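Local atomic coordinates of phage-related protein (Bacillus cereus, PDB entry 4JG2), a protein that is of unknown function but probably binds single-stranded DNA, as do the Enc34-type phage proteins it resembles. Residues Asn163-Asn168 against Gly174-Leu179; Ile70-Lys75 against Leu110-Val115; His50-Val55 against Pro136-Lys141; Val115-Glu120 against His125-Ala130. One frame throughout, in Å; residues are numbered along the deposited sequence.

Interaction 1 (Asn163-Asn168 against Gly174-Leu179); sequences NFYAFN and GVACGL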
loop_
_atom_site.group_PDB
_atom_site.type_symbol
_atom_site.label_atom_id
_atom_site.label_comp_id
_atom_site.label_asym_id
_atom_site.label_seq_id
_atom_site.Cartn_x
_atom_site.Cartn_y
_atom_site.Cartn_z
ATOM N N ASN A 163 -0.041 3.137 6.206
ATOM C CA ASN A 163 -0.515 4.253 7.014
ATOM C C ASN A 163 -1.248 5.178 6.086
ATOM O O ASN A 163 -0.817 5.512 4.999
ATOM C CB ASN A 163 0.557 5.039 7.826
ATOM C CG ASN A 163 -0.056 6.057 8.858
ATOM O OD1 ASN A 163 -0.346 5.720 10.054
ATOM N ND2 ASN A 163 -0.183 7.335 8.425
ATOM N N PHE A 164 -2.405 5.567 6.522
ATOM C CA PHE A 164 -3.261 6.454 5.742
ATOM C C PHE A 164 -3.204 7.858 6.271
ATOM O O PHE A 164 -3.217 8.062 7.482
ATOM C CB PHE A 164 -4.699 5.882 5.798
ATOM C CG PHE A 164 -4.812 4.531 5.107
ATOM C CD1 PHE A 164 -4.634 3.323 5.783
ATOM C CD2 PHE A 164 -4.987 4.458 3.751
ATOM C CE1 PHE A 164 -4.702 2.104 5.138
ATOM C CE2 PHE A 164 -5.047 3.256 3.083
ATOM C CZ PHE A 164 -4.884 2.091 3.793
ATOM N N TYR A 165 -3.208 8.818 5.354
ATOM C CA TYR A 165 -3.070 10.210 5.754
ATOM C C TYR A 165 -3.713 11.134 4.727
ATOM O O TYR A 165 -3.698 10.885 3.523
ATOM C CB TYR A 165 -1.588 10.603 5.996
ATOM C CG TYR A 165 -0.703 10.466 4.782
ATOM C CD1 TYR A 165 -0.048 9.243 4.469
ATOM C CD2 TYR A 165 -0.475 11.519 3.935
ATOM C CE1 TYR A 165 0.788 9.160 3.388
ATOM C CE2 TYR A 165 0.344 11.407 2.809
ATOM C CZ TYR A 165 0.956 10.230 2.572
ATOM O OH TYR A 165 1.747 10.162 1.456
ATOM N N ALA A 166 -4.213 12.260 5.182
ATOM C CA ALA A 166 -4.779 13.300 4.317
ATOM C C ALA A 166 -3.684 13.938 3.517
ATOM O O ALA A 166 -2.571 14.166 4.019
ATOM C CB ALA A 166 -5.531 14.337 5.110
ATOM N N PHE A 167 -4.003 14.336 2.274
ATOM C CA PHE A 167 -3.023 15.021 1.425
ATOM C C PHE A 167 -3.727 15.991 0.478
ATOM O O PHE A 167 -4.899 15.833 0.151
ATOM C CB PHE A 167 -2.161 14.026 0.579
ATOM C CG PHE A 167 -2.850 13.532 -0.647
ATOM C CD1 PHE A 167 -3.860 12.590 -0.550
ATOM C CD2 PHE A 167 -2.573 14.072 -1.887
ATOM C CE1 PHE A 167 -4.518 12.156 -1.687
ATOM C CE2 PHE A 167 -3.237 13.673 -3.018
ATOM C CZ PHE A 167 -4.260 12.730 -2.884
ATOM N N ASN A 168 -2.922 16.915 -0.044
ATOM C CA ASN A 168 -3.309 17.760 -1.152
ATOM C C ASN A 168 -2.047 18.076 -1.915
ATOM O O ASN A 168 -1.154 18.704 -1.372
ATOM C CB ASN A 168 -3.926 19.026 -0.603
ATOM C CG ASN A 168 -4.456 19.938 -1.654
ATOM O OD1 ASN A 168 -3.752 20.302 -2.588
ATOM N ND2 ASN A 168 -5.712 20.286 -1.529
ATOM N N GLY A 174 -7.301 14.271 -0.858
ATOM C CA GLY A 174 -7.973 13.159 -0.296
ATOM C C GLY A 174 -7.127 12.452 0.742
ATOM O O GLY A 174 -6.498 13.109 1.590
ATOM N N VAL A 175 -7.117 11.134 0.690
ATOM C CA VAL A 175 -6.390 10.277 1.576
ATOM C C VAL A 175 -5.452 9.391 0.760
ATOM O O VAL A 175 -5.883 8.745 -0.181
ATOM C CB VAL A 175 -7.334 9.418 2.425
ATOM C CG1 VAL A 175 -6.537 8.460 3.311
ATOM C CG2 VAL A 175 -8.193 10.287 3.280
ATOM N N ALA A 176 -4.161 9.457 1.129
ATOM C CA ALA A 176 -3.099 8.691 0.524
ATOM C C ALA A 176 -2.677 7.565 1.439
ATOM O O ALA A 176 -3.082 7.481 2.604
ATOM C CB ALA A 176 -1.886 9.571 0.205
ATOM N N CYS A 177 -1.855 6.650 0.917
ATOM C CA CYS A 177 -1.409 5.483 1.623
ATOM C C CYS A 177 0.105 5.411 1.620
ATOM O O CYS A 177 0.730 5.243 0.563
ATOM C CB CYS A 177 -1.997 4.234 1.055
ATOM S SG CYS A 177 -1.548 2.784 2.031
ATOM N N GLY A 178 0.691 5.546 2.818
ATOM C CA GLY A 178 2.083 5.394 2.997
ATOM C C GLY A 178 2.503 3.939 3.162
ATOM O O GLY A 178 1.900 3.198 3.957
ATOM N N LEU A 179 3.510 3.534 2.420
ATOM C CA LEU A 179 4.082 2.197 2.526
ATOM C C LEU A 179 4.989 2.097 3.708
ATOM O O LEU A 179 5.931 2.896 3.855
ATOM C CB LEU A 179 4.912 1.931 1.255
ATOM C CG LEU A 179 5.677 0.592 1.212
ATOM C CD1 LEU A 179 4.746 -0.605 1.339
ATOM C CD2 LEU A 179 6.471 0.497 -0.087
HETATM O O HOH W 1 1.347 7.932 -0.506
#
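Phe164 and Cys177 face each other as a non-hydrogen-bonded pair on the buried side of two antiparallel strands, and here the side chains are shut away from solvent. The thiol leans obliquely on the phenyl ring, SG lying 3.7 Å from Phe164 CE2, a sulfur-aromatic contact. Cys177 SG is placed there by a torsion that sets it opposite its own backbone N (chi1 -175°). On the same face Val175 CG1 lies at the edge of the Phe164 ring, near its plane, and 4.0 Å from Phe164 CB. Helix 75-96 closes over Phe164 and Val175 with Ile81, Ala84, Ala88 and Ile89. Small or purely apolar groups suit this layer between sheet and helix.

The two strands form a beta hairpin, 163-168 running into 174-179 through a short connection, and six backbone hydrogen bonds tie the pairs Asn163-Gly178, Tyr165-Ala176 and Phe167-Gly174. The shortest runs from Gly178 N to Asn163 O at 2.7 Å. Gly174 has a positive phi, and at its backbone angles a beta carbon would collide with the carbonyl oxygen before it.

The other face is more open to solvent, though its rings still pack on the partner strand. Tyr165 and Phe167 both set CG over the backbone, flanked by N and C (chi1 61° and 80°), which folds their rings back over that strand. Ala176, small enough to fit beneath them, puts CB over one face of the Tyr165 ring, 4.1 Å from its centroid, and 3.7 Å from Phe167 CD1. Phe167 also carries the backbone N of Gly174 over one ring face. At the solvent side a water bridges Tyr165 OH and Cys177 O, 3.0 Å from each.

Interaction 2 (Ile70-Lys75 against Leu110-Val115); sequences IPKTDK and LRDGDV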
loop_
_atom_site.group_PDB
_atom_site.type_symbol
_atom_site.label_atom_id
_atom_site.label_comp_id
_atom_site.label_asym_id
_atom_site.label_seq_id
_atom_site.Cartn_x
_atom_site.Cartn_y
_atom_site.Cartn_z
ATOM N N ILE A 70 -5.794 -6.844 -2.021
ATOM C CA ILE A 70 -6.507 -7.317 -0.835
ATOM C C ILE A 70 -7.737 -8.100 -1.264
ATOM O O ILE A 70 -8.632 -7.545 -1.896
ATOM C CB ILE A 70 -6.943 -6.084 -0.016
ATOM C CG1 ILE A 70 -5.691 -5.270 0.412
ATOM C CG2 ILE A 70 -7.770 -6.478 1.218
ATOM C CD1 ILE A 70 -5.877 -3.828 0.578
ATOM N N PRO A 71 -7.745 -9.409 -0.992
ATOM C CA PRO A 71 -8.912 -10.152 -1.448
ATOM C C PRO A 71 -10.202 -9.571 -0.883
ATOM O O PRO A 71 -10.232 -9.214 0.289
ATOM C CB PRO A 71 -8.630 -11.586 -0.969
ATOM C CG PRO A 71 -7.359 -11.582 -0.317
ATOM C CD PRO A 71 -6.751 -10.250 -0.307
ATOM N N LYS A 72 -11.291 -9.627 -1.668
ATOM C CA LYS A 72 -12.568 -9.144 -1.179
ATOM C C LYS A 72 -13.125 -9.983 -0.045
ATOM O O LYS A 72 -14.011 -9.543 0.649
ATOM C CB LYS A 72 -13.535 -9.014 -2.359
ATOM C CG LYS A 72 -13.165 -7.833 -3.243
ATOM C CD LYS A 72 -14.185 -7.540 -4.335
ATOM C CE LYS A 72 -13.833 -6.275 -5.121
ATOM N NZ LYS A 72 -14.833 -5.928 -6.147
ATOM N N THR A 73 -12.635 -11.189 0.133
ATOM C CA THR A 73 -12.964 -12.050 1.262
ATOM C C THR A 73 -12.272 -11.633 2.575
ATOM O O THR A 73 -12.650 -12.124 3.640
ATOM C CB THR A 73 -12.602 -13.515 0.935
ATOM O OG1 THR A 73 -11.232 -13.544 0.495
ATOM C CG2 THR A 73 -13.491 -14.112 -0.134
ATOM N N ASP A 74 -11.284 -10.737 2.516
ATOM C CA ASP A 74 -10.551 -10.328 3.707
ATOM C C ASP A 74 -11.257 -9.189 4.395
ATOM O O ASP A 74 -10.825 -8.036 4.394
ATOM C CB ASP A 74 -9.123 -9.952 3.347
ATOM C CG ASP A 74 -8.273 -9.740 4.579
ATOM O OD1 ASP A 74 -8.870 -9.852 5.759
ATOM O OD2 ASP A 74 -7.089 -9.452 4.393
ATOM N N LYS A 75 -12.402 -9.502 4.982
ATOM C CA LYS A 75 -13.229 -8.484 5.628
ATOM C C LYS A 75 -12.548 -7.766 6.749
ATOM O O LYS A 75 -12.730 -6.581 6.923
ATOM C CB LYS A 75 -14.554 -9.130 6.162
ATOM C CG LYS A 75 -15.322 -9.836 5.090
ATOM C CD LYS A 75 -15.765 -8.900 3.965
ATOM C CE LYS A 75 -16.847 -9.453 2.985
ATOM N NZ LYS A 75 -16.502 -10.223 1.728
ATOM N N LEU A 110 -8.844 2.998 -1.278
ATOM C CA LEU A 110 -9.252 1.584 -1.523
ATOM C C LEU A 110 -9.956 1.500 -2.858
ATOM O O LEU A 110 -11.106 1.931 -3.000
ATOM C CB LEU A 110 -10.123 1.099 -0.387
ATOM C CG LEU A 110 -10.428 -0.382 -0.432
ATOM C CD1 LEU A 110 -9.226 -1.217 -0.033
ATOM C CD2 LEU A 110 -11.608 -0.687 0.460
ATOM N N ARG A 111 -9.287 0.940 -3.856
ATOM C CA ARG A 111 -9.769 0.873 -5.238
ATOM C C ARG A 111 -10.286 -0.516 -5.541
ATOM O O ARG A 111 -9.907 -1.500 -4.912
ATOM C CB ARG A 111 -8.608 1.228 -6.176
ATOM C CG ARG A 111 -7.862 2.498 -5.864
ATOM C CD ARG A 111 -8.734 3.660 -5.552
ATOM N NE ARG A 111 -9.641 3.986 -6.622
ATOM C CZ ARG A 111 -10.358 5.091 -6.684
ATOM N NH1 ARG A 111 -10.246 5.995 -5.716
ATOM N NH2 ARG A 111 -11.132 5.309 -7.698
ATOM N N ASP A 112 -11.172 -0.626 -6.534
ATOM C CA ASP A 112 -11.873 -1.849 -6.834
ATOM C C ASP A 112 -11.221 -2.534 -8.050
ATOM O O ASP A 112 -11.373 -2.060 -9.176
ATOM C CB ASP A 112 -13.352 -1.547 -7.096
ATOM C CG ASP A 112 -14.215 -2.782 -7.182
ATOM O OD1 ASP A 112 -13.703 -3.827 -7.580
ATOM O OD2 ASP A 112 -15.430 -2.709 -6.967
ATOM N N GLY A 113 -10.528 -3.652 -7.832
ATOM C CA GLY A 113 -9.863 -4.375 -8.892
ATOM C C GLY A 113 -10.750 -4.985 -9.932
ATOM O O GLY A 113 -10.306 -5.214 -11.031
ATOM N N ASP A 114 -12.005 -5.251 -9.585
ATOM C CA ASP A 114 -12.927 -5.840 -10.555
ATOM C C ASP A 114 -13.429 -4.857 -11.579
ATOM O O ASP A 114 -13.705 -5.245 -12.708
ATOM C CB ASP A 114 -14.133 -6.447 -9.873
ATOM C CG ASP A 114 -13.801 -7.715 -9.125
ATOM O OD1 ASP A 114 -13.250 -8.574 -9.797
ATOM O OD2 ASP A 114 -14.150 -7.849 -7.935
ATOM N N VAL A 115 -13.526 -3.595 -11.217
ATOM C CA VAL A 115 -14.118 -2.633 -12.127
ATOM C C VAL A 115 -13.143 -1.543 -12.593
ATOM O O VAL A 115 -13.377 -0.981 -13.637
ATOM C CB VAL A 115 -15.514 -2.166 -11.576
ATOM C CG1 VAL A 115 -16.516 -3.319 -11.411
ATOM C CG2 VAL A 115 -15.389 -1.455 -10.299
#
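The carboxylate of Asp112 is approached through both faces at one oxygen: Lys72 NZ comes to OD1 from above the plane, 40° out of it, and the backbone N of Asp114 reaches the same OD1 from the opposite face. The lysine bond measures 2.8 Å from Lys72 NZ to Asp112 OD1. Asp114 presents its carboxylate differently, meeting Lys72 NZ at 2.7 Å with the anti lone pair of OD2, while its OD1 takes a hydrogen bond from Gly124 N.

Lysine suits this gap because its reach is long: beyond CG the Lys72 chain is fully extended and spans two backbones whose nearest pairs include Lys72 CA and Asp112 CA, 9.3 Å apart. It crosses the Asp112 side chain at about a right angle and meets that of Asp114 nearly head-on. Tyr126, on the strand between, adds a cation-pi contact to the lysine. Two acids around one ammonium probably favour its charged form. Nearer helix 75-96, Ile70 CD1 lies 4.3 Å from Leu110 CD1.

Asp112 OD1 and Asp114 N, 3.0 Å apart, close an Asx turn, and Lys72 joins it to a salt-bridge network spanning strand 125-132, which lies between strands 63-71 and 111-112 in the antiparallel sheet.

Interaction 3 (His50-Val55 against Pro136-Lys141); sequences HGWEPV and PQIVDK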
loop_
_atom_site.group_PDB
_atom_site.type_symbol
_atom_site.label_atom_id
_atom_site.label_comp_id
_atom_site.label_asym_id
_atom_site.label_seq_id
_atom_site.Cartn_x
_atom_site.Cartn_y
_atom_site.Cartn_z
ATOM N N HIS A 50 7.988 -2.443 -6.033
ATOM C CA HIS A 50 9.177 -1.600 -6.073
ATOM C C HIS A 50 9.597 -1.309 -4.646
ATOM O O HIS A 50 9.730 -0.181 -4.211
ATOM C CB HIS A 50 8.943 -0.349 -6.876
ATOM C CG HIS A 50 8.744 -0.627 -8.332
ATOM N ND1 HIS A 50 9.738 -1.095 -9.141
ATOM C CD2 HIS A 50 7.642 -0.571 -9.097
ATOM C CE1 HIS A 50 9.262 -1.304 -10.351
ATOM N NE2 HIS A 50 7.975 -1.026 -10.345
ATOM N N GLY A 51 9.873 -2.368 -3.896
ATOM C CA GLY A 51 10.323 -2.277 -2.524
ATOM C C GLY A 51 11.818 -2.372 -2.319
ATOM O O GLY A 51 12.282 -1.940 -1.297
ATOM N N TRP A 52 12.563 -2.929 -3.289
ATOM C CA TRP A 52 14.017 -2.978 -3.119
ATOM C C TRP A 52 14.710 -1.727 -3.654
ATOM O O TRP A 52 15.735 -1.327 -3.122
ATOM C CB TRP A 52 14.600 -4.218 -3.823
ATOM C CG TRP A 52 14.112 -5.553 -3.322
ATOM C CD1 TRP A 52 13.438 -6.498 -4.016
ATOM C CD2 TRP A 52 14.298 -6.080 -1.992
ATOM N NE1 TRP A 52 13.194 -7.611 -3.227
ATOM C CE2 TRP A 52 13.731 -7.370 -1.985
ATOM C CE3 TRP A 52 14.951 -5.607 -0.839
ATOM C CZ2 TRP A 52 13.797 -8.216 -0.868
ATOM C CZ3 TRP A 52 15.016 -6.429 0.255
ATOM C CH2 TRP A 52 14.438 -7.704 0.243
ATOM N N GLU A 53 14.173 -1.164 -4.724
ATOM C CA GLU A 53 14.694 0.042 -5.336
ATOM C C GLU A 53 13.513 0.916 -5.668
ATOM O O GLU A 53 12.439 0.399 -5.922
ATOM C CB GLU A 53 15.490 -0.280 -6.612
ATOM C CG GLU A 53 16.607 -1.299 -6.426
ATOM C CD GLU A 53 17.704 -1.123 -7.433
ATOM O OE1 GLU A 53 18.038 0.054 -7.707
ATOM O OE2 GLU A 53 18.270 -2.143 -7.894
ATOM N N PRO A 54 13.693 2.224 -5.578
ATOM C CA PRO A 54 12.606 3.134 -5.922
ATOM C C PRO A 54 12.551 3.432 -7.389
ATOM O O PRO A 54 13.557 3.276 -8.098
ATOM C CB PRO A 54 12.944 4.382 -5.092
ATOM C CG PRO A 54 14.443 4.438 -5.151
ATOM C CD PRO A 54 14.889 2.975 -5.097
ATOM N N VAL A 55 11.376 3.849 -7.861
ATOM C CA VAL A 55 11.165 4.150 -9.267
ATOM C C VAL A 55 10.241 5.365 -9.409
ATOM O O VAL A 55 9.526 5.745 -8.485
ATOM C CB VAL A 55 10.608 2.979 -10.058
ATOM C CG1 VAL A 55 11.590 1.804 -10.029
ATOM C CG2 VAL A 55 9.213 2.697 -9.569
ATOM N N PRO A 136 11.322 0.466 2.611
ATOM C CA PRO A 136 10.706 -0.382 3.623
ATOM C C PRO A 136 11.669 -1.420 4.180
ATOM O O PRO A 136 12.636 -1.789 3.491
ATOM C CB PRO A 136 9.608 -1.123 2.817
ATOM C CG PRO A 136 10.118 -1.103 1.412
ATOM C CD PRO A 136 10.819 0.206 1.246
ATOM N N GLN A 137 11.418 -1.872 5.410
ATOM C CA GLN A 137 12.096 -3.062 5.896
ATOM C C GLN A 137 11.295 -4.253 5.386
ATOM O O GLN A 137 10.079 -4.315 5.563
ATOM C CB GLN A 137 12.187 -3.077 7.395
ATOM C CG GLN A 137 12.887 -1.845 7.923
ATOM C CD GLN A 137 12.573 -1.597 9.358
ATOM O OE1 GLN A 137 12.048 -0.569 9.670
ATOM N NE2 GLN A 137 12.719 -2.567 10.176
ATOM N N ILE A 138 12.012 -5.234 4.829
ATOM C CA ILE A 138 11.427 -6.416 4.169
ATOM C C ILE A 138 11.942 -7.639 4.929
ATOM O O ILE A 138 13.160 -7.876 4.957
ATOM C CB ILE A 138 11.752 -6.439 2.682
ATOM C CG1 ILE A 138 11.271 -5.145 2.008
ATOM C CG2 ILE A 138 11.106 -7.653 2.075
ATOM C CD1 ILE A 138 11.498 -5.048 0.526
ATOM N N VAL A 139 11.015 -8.353 5.575
ATOM C CA VAL A 139 11.345 -9.392 6.509
ATOM C C VAL A 139 10.603 -10.692 6.190
ATOM O O VAL A 139 9.642 -10.710 5.415
ATOM C CB VAL A 139 11.045 -8.972 7.956
ATOM C CG1 VAL A 139 11.866 -7.733 8.334
ATOM C CG2 VAL A 139 9.579 -8.772 8.215
ATOM N N ASP A 140 11.097 -11.786 6.764
ATOM C CA ASP A 140 10.539 -13.127 6.552
ATOM C C ASP A 140 9.544 -13.460 7.644
ATOM O O ASP A 140 9.145 -12.600 8.465
ATOM C CB ASP A 140 11.680 -14.150 6.426
ATOM C CG ASP A 140 12.498 -14.325 7.681
ATOM O OD1 ASP A 140 12.013 -13.942 8.778
ATOM O OD2 ASP A 140 13.619 -14.901 7.599
ATOM N N LYS A 141 9.049 -14.679 7.617
ATOM C CA LYS A 141 8.022 -15.118 8.547
ATOM C C LYS A 141 8.466 -15.031 9.991
ATOM O O LYS A 141 7.639 -14.890 10.892
ATOM C CB LYS A 141 7.542 -16.540 8.252
ATOM C CG LYS A 141 6.625 -16.650 7.042
ATOM C CD LYS A 141 6.155 -18.086 6.783
ATOM C CE LYS A 141 7.331 -19.009 6.555
HETATM O O HOH W 2 13.779 -2.017 1.000
#
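Ile138 lies on the indole face of Trp52 in a CH-pi contact, at a corner where the chain leaves the antiparallel sheet after strand 45-50 and meets the short strand 138-139 of the mixed sheet. Trp52 and Ile138 therefore join the margins of the two sheets, with Pro136 touching both Gly51 and Tyr64 of strand 63-71.

Ile138 brings CD1 over the six-membered ring of Trp52, 3.7 Å from its centroid and only 9° off the ring normal. The methyl thus sits almost squarely above the benzene half, while Ile138 CG2 reaches the far rim, 3.8 Å from Trp52 CH2. Two branches of one isoleucine so cover a broad part of the flat surface, which a beta-branched residue does well. CG1 of Ile138 stands opposite its carbonyl carbon (chi1 -56°), and the straight continuation to CD1 (chi2 -179°) carries the methyl out to the ring.

Further contacts probably limit the rotation of the indole: its NE1 is hydrogen-bonded to Val152 O, Phe49 meets it edge-to-face, and Ile146 packs against it. Tryptophan fits here because it offers a wide apolar face to Ile138 and a polar edge to the loop.

Gly51, just before the tryptophan, has the close company of Ile138 CD1 and Pro136, and a side chain on it would be tight against that methyl. The Gly51 carbonyl oxygen lies 3.6 Å from Pro136 CG, a van der Waals contact. The same oxygen also takes a proton from a water, at 2.7 Å from Gly51 O, which gives its other to Pro136 O, 2.8 Å away.

Interaction 4 (Val115-Glu120 against His125-Ala130); sequences VERDDE and HYFVNA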
loop_
_atom_site.group_PDB
_atom_site.type_symbol
_atom_site.label_atom_id
_atom_site.label_comp_id
_atom_site.label_asym_id
_atom_site.label_seq_id
_atom_site.Cartn_x
_atom_site.Cartn_y
_atom_site.Cartn_z
ATOM N N VAL A 115 -13.526 -3.595 -11.217
ATOM C CA VAL A 115 -14.118 -2.633 -12.127
ATOM C C VAL A 115 -13.143 -1.543 -12.593
ATOM O O VAL A 115 -13.377 -0.981 -13.637
ATOM C CB VAL A 115 -15.514 -2.166 -11.576
ATOM C CG1 VAL A 115 -16.516 -3.319 -11.411
ATOM C CG2 VAL A 115 -15.389 -1.455 -10.299
ATOM N N GLU A 116 -12.073 -1.251 -11.860
ATOM C CA GLU A 116 -11.134 -0.193 -12.256
ATOM C C GLU A 116 -9.912 -0.685 -13.045
ATOM O O GLU A 116 -9.083 0.114 -13.484
ATOM C CB GLU A 116 -10.677 0.610 -11.054
ATOM C CG GLU A 116 -11.821 1.185 -10.249
ATOM C CD GLU A 116 -11.288 2.046 -9.140
ATOM O OE1 GLU A 116 -10.578 3.034 -9.453
ATOM O OE2 GLU A 116 -11.641 1.843 -7.981
ATOM N N ARG A 117 -9.805 -2.003 -13.164
ATOM C CA ARG A 117 -8.722 -2.649 -13.895
ATOM C C ARG A 117 -9.264 -3.783 -14.756
ATOM O O ARG A 117 -10.363 -4.282 -14.530
ATOM C CB ARG A 117 -7.650 -3.187 -12.938
ATOM C CG ARG A 117 -6.911 -2.123 -12.120
ATOM C CD ARG A 117 -6.121 -1.155 -13.002
ATOM N NE ARG A 117 -5.273 -0.261 -12.212
ATOM C CZ ARG A 117 -5.639 0.963 -11.846
ATOM N NH1 ARG A 117 -6.836 1.421 -12.198
ATOM N NH2 ARG A 117 -4.821 1.728 -11.134
ATOM N N ASP A 118 -8.408 -4.172 -15.699
ATOM C CA ASP A 118 -8.653 -5.298 -16.590
ATOM C C ASP A 118 -7.476 -6.213 -16.469
ATOM O O ASP A 118 -6.743 -6.376 -17.443
ATOM C CB ASP A 118 -8.601 -4.875 -18.053
ATOM C CG ASP A 118 -9.404 -3.685 -18.326
ATOM O OD1 ASP A 118 -10.436 -3.401 -17.658
ATOM O OD2 ASP A 118 -8.942 -2.933 -19.228
ATOM N N ASP A 119 -7.229 -6.776 -15.299
ATOM C CA ASP A 119 -6.076 -7.681 -15.135
ATOM C C ASP A 119 -6.599 -8.802 -14.289
ATOM O O ASP A 119 -7.222 -8.573 -13.267
ATOM C CB ASP A 119 -4.872 -7.073 -14.372
ATOM C CG ASP A 119 -4.158 -5.952 -15.113
ATOM O OD1 ASP A 119 -4.622 -4.812 -15.068
ATOM O OD2 ASP A 119 -3.064 -6.207 -15.656
ATOM N N GLU A 120 -6.290 -10.014 -14.667
ATOM C CA GLU A 120 -6.748 -11.189 -13.952
ATOM C C GLU A 120 -6.300 -11.242 -12.475
ATOM O O GLU A 120 -7.058 -11.654 -11.634
ATOM C CB GLU A 120 -6.461 -12.457 -14.724
ATOM C CG GLU A 120 -7.286 -12.490 -16.046
ATOM C CD GLU A 120 -8.838 -12.473 -15.962
ATOM O OE1 GLU A 120 -9.382 -13.180 -15.150
ATOM O OE2 GLU A 120 -9.491 -11.806 -16.835
ATOM N N HIS A 125 -10.359 -8.644 -5.964
ATOM C CA HIS A 125 -9.559 -7.883 -5.034
ATOM C C HIS A 125 -9.876 -6.420 -5.057
ATOM O O HIS A 125 -10.245 -5.858 -6.094
ATOM C CB HIS A 125 -8.048 -8.031 -5.392
ATOM C CG HIS A 125 -7.492 -9.402 -5.141
ATOM N ND1 HIS A 125 -7.778 -10.478 -5.925
ATOM C CD2 HIS A 125 -6.673 -9.878 -4.169
ATOM C CE1 HIS A 125 -7.178 -11.544 -5.445
ATOM N NE2 HIS A 125 -6.490 -11.208 -4.389
ATOM N N TYR A 126 -9.708 -5.807 -3.897
ATOM C CA TYR A 126 -9.496 -4.372 -3.802
ATOM C C TYR A 126 -7.965 -4.167 -3.943
ATOM O O TYR A 126 -7.171 -5.111 -3.787
ATOM C CB TYR A 126 -9.945 -3.801 -2.474
ATOM C CG TYR A 126 -11.468 -3.811 -2.289
ATOM C CD1 TYR A 126 -12.254 -2.864 -2.941
ATOM C CD2 TYR A 126 -12.092 -4.700 -1.450
ATOM C CE1 TYR A 126 -13.612 -2.796 -2.788
ATOM C CE2 TYR A 126 -13.461 -4.679 -1.266
ATOM C CZ TYR A 126 -14.220 -3.728 -1.953
ATOM O OH TYR A 126 -15.589 -3.687 -1.770
ATOM N N PHE A 127 -7.541 -2.936 -4.172
ATOM C CA PHE A 127 -6.137 -2.627 -4.197
ATOM C C PHE A 127 -5.888 -1.267 -3.626
ATOM O O PHE A 127 -6.719 -0.341 -3.722
ATOM C CB PHE A 127 -5.512 -2.766 -5.631
ATOM C CG PHE A 127 -5.981 -1.812 -6.675
ATOM C CD1 PHE A 127 -5.251 -0.671 -7.027
ATOM C CD2 PHE A 127 -7.160 -2.062 -7.359
ATOM C CE1 PHE A 127 -5.658 0.116 -8.059
ATOM C CE2 PHE A 127 -7.549 -1.230 -8.405
ATOM C CZ PHE A 127 -6.806 -0.118 -8.755
ATOM N N VAL A 128 -4.675 -1.089 -3.091
ATOM C CA VAL A 128 -4.226 0.211 -2.603
ATOM C C VAL A 128 -2.824 0.410 -3.223
ATOM O O VAL A 128 -2.058 -0.549 -3.355
ATOM C CB VAL A 128 -4.186 0.285 -1.060
ATOM C CG1 VAL A 128 -5.460 -0.297 -0.453
ATOM C CG2 VAL A 128 -3.016 -0.434 -0.474
ATOM N N ASN A 129 -2.582 1.633 -3.685
ATOM C CA ASN A 129 -1.301 2.060 -4.197
ATOM C C ASN A 129 -0.549 2.724 -3.027
ATOM O O ASN A 129 -0.884 3.865 -2.676
ATOM C CB ASN A 129 -1.446 2.957 -5.382
ATOM C CG ASN A 129 -2.053 2.253 -6.580
ATOM O OD1 ASN A 129 -1.906 1.049 -6.775
ATOM N ND2 ASN A 129 -2.771 3.009 -7.348
ATOM N N ALA A 130 0.403 2.051 -2.447
ATOM C CA ALA A 130 1.157 2.536 -1.320
ATOM C C ALA A 130 2.552 3.005 -1.766
ATOM O O ALA A 130 3.162 2.385 -2.630
ATOM C CB ALA A 130 1.306 1.477 -0.236
#
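Glu116 and Arg117 lie in an irregular loop that passes beside the strand holding Phe127, with the nearest CA atoms, Glu116 and Tyr126, 9.6 Å apart. This loop joins strand 111-112 to strand 125-132, neighbours in the antiparallel sheet, and side chains alone bridge the gap between 115-120 and 125-130.

Phe127 points its CZ at the middle of one face of the Arg117 guanidinium, 3.5 Å from Arg117 CZ. The two planes are 57° apart, so they do not stack in parallel, and the arginine approaches the ring obliquely. With Arg117 CG opposite the carbonyl carbon (chi1 -64°), it touches Phe127 CE2 at 3.9 Å, and a bend at chi2 brings the guanidinium round to Phe127 CZ. Phenylalanine suits the spot because its buried, apolar side chain touches Leu69 and meets Tyr122 edge-to-face, while its CZ end is covered by the partly exposed arginine.

Glu116 CB comes near the edge of the same ring, but its carboxylate is engaged with Arg111 and the backbone N of Asp112. The guanidinium is held from within its own loop: Arg117 NH1 donates to Glu116 O at 2.9 Å, the acceptor lying in the guanidinium plane.

Along the chain, interaction 3 begins first and spans the longest loop, with interactions 2 and 4 falling inside that span, and interaction 1 follows after it. Interactions 2 and 4 are neighbours, their centres about 7 Å apart; they share Val115 and meet on strand 125-132 of the antiparallel sheet, where Gly113 N and His125 O are 2.8 Å apart. Interaction 1 lies in the mixed sheet and touches interaction 4 through Cys177 and Leu179 on Ala130. It also touches interaction 3, Leu179 lying near Pro136. Interactions 2 and 3 sit on opposite sides of the chain's centre. Interaction 3 and these touches of interaction 1 bring the two sheets together, whereas interactions 2 and 4 fasten the edge of the antiparallel one.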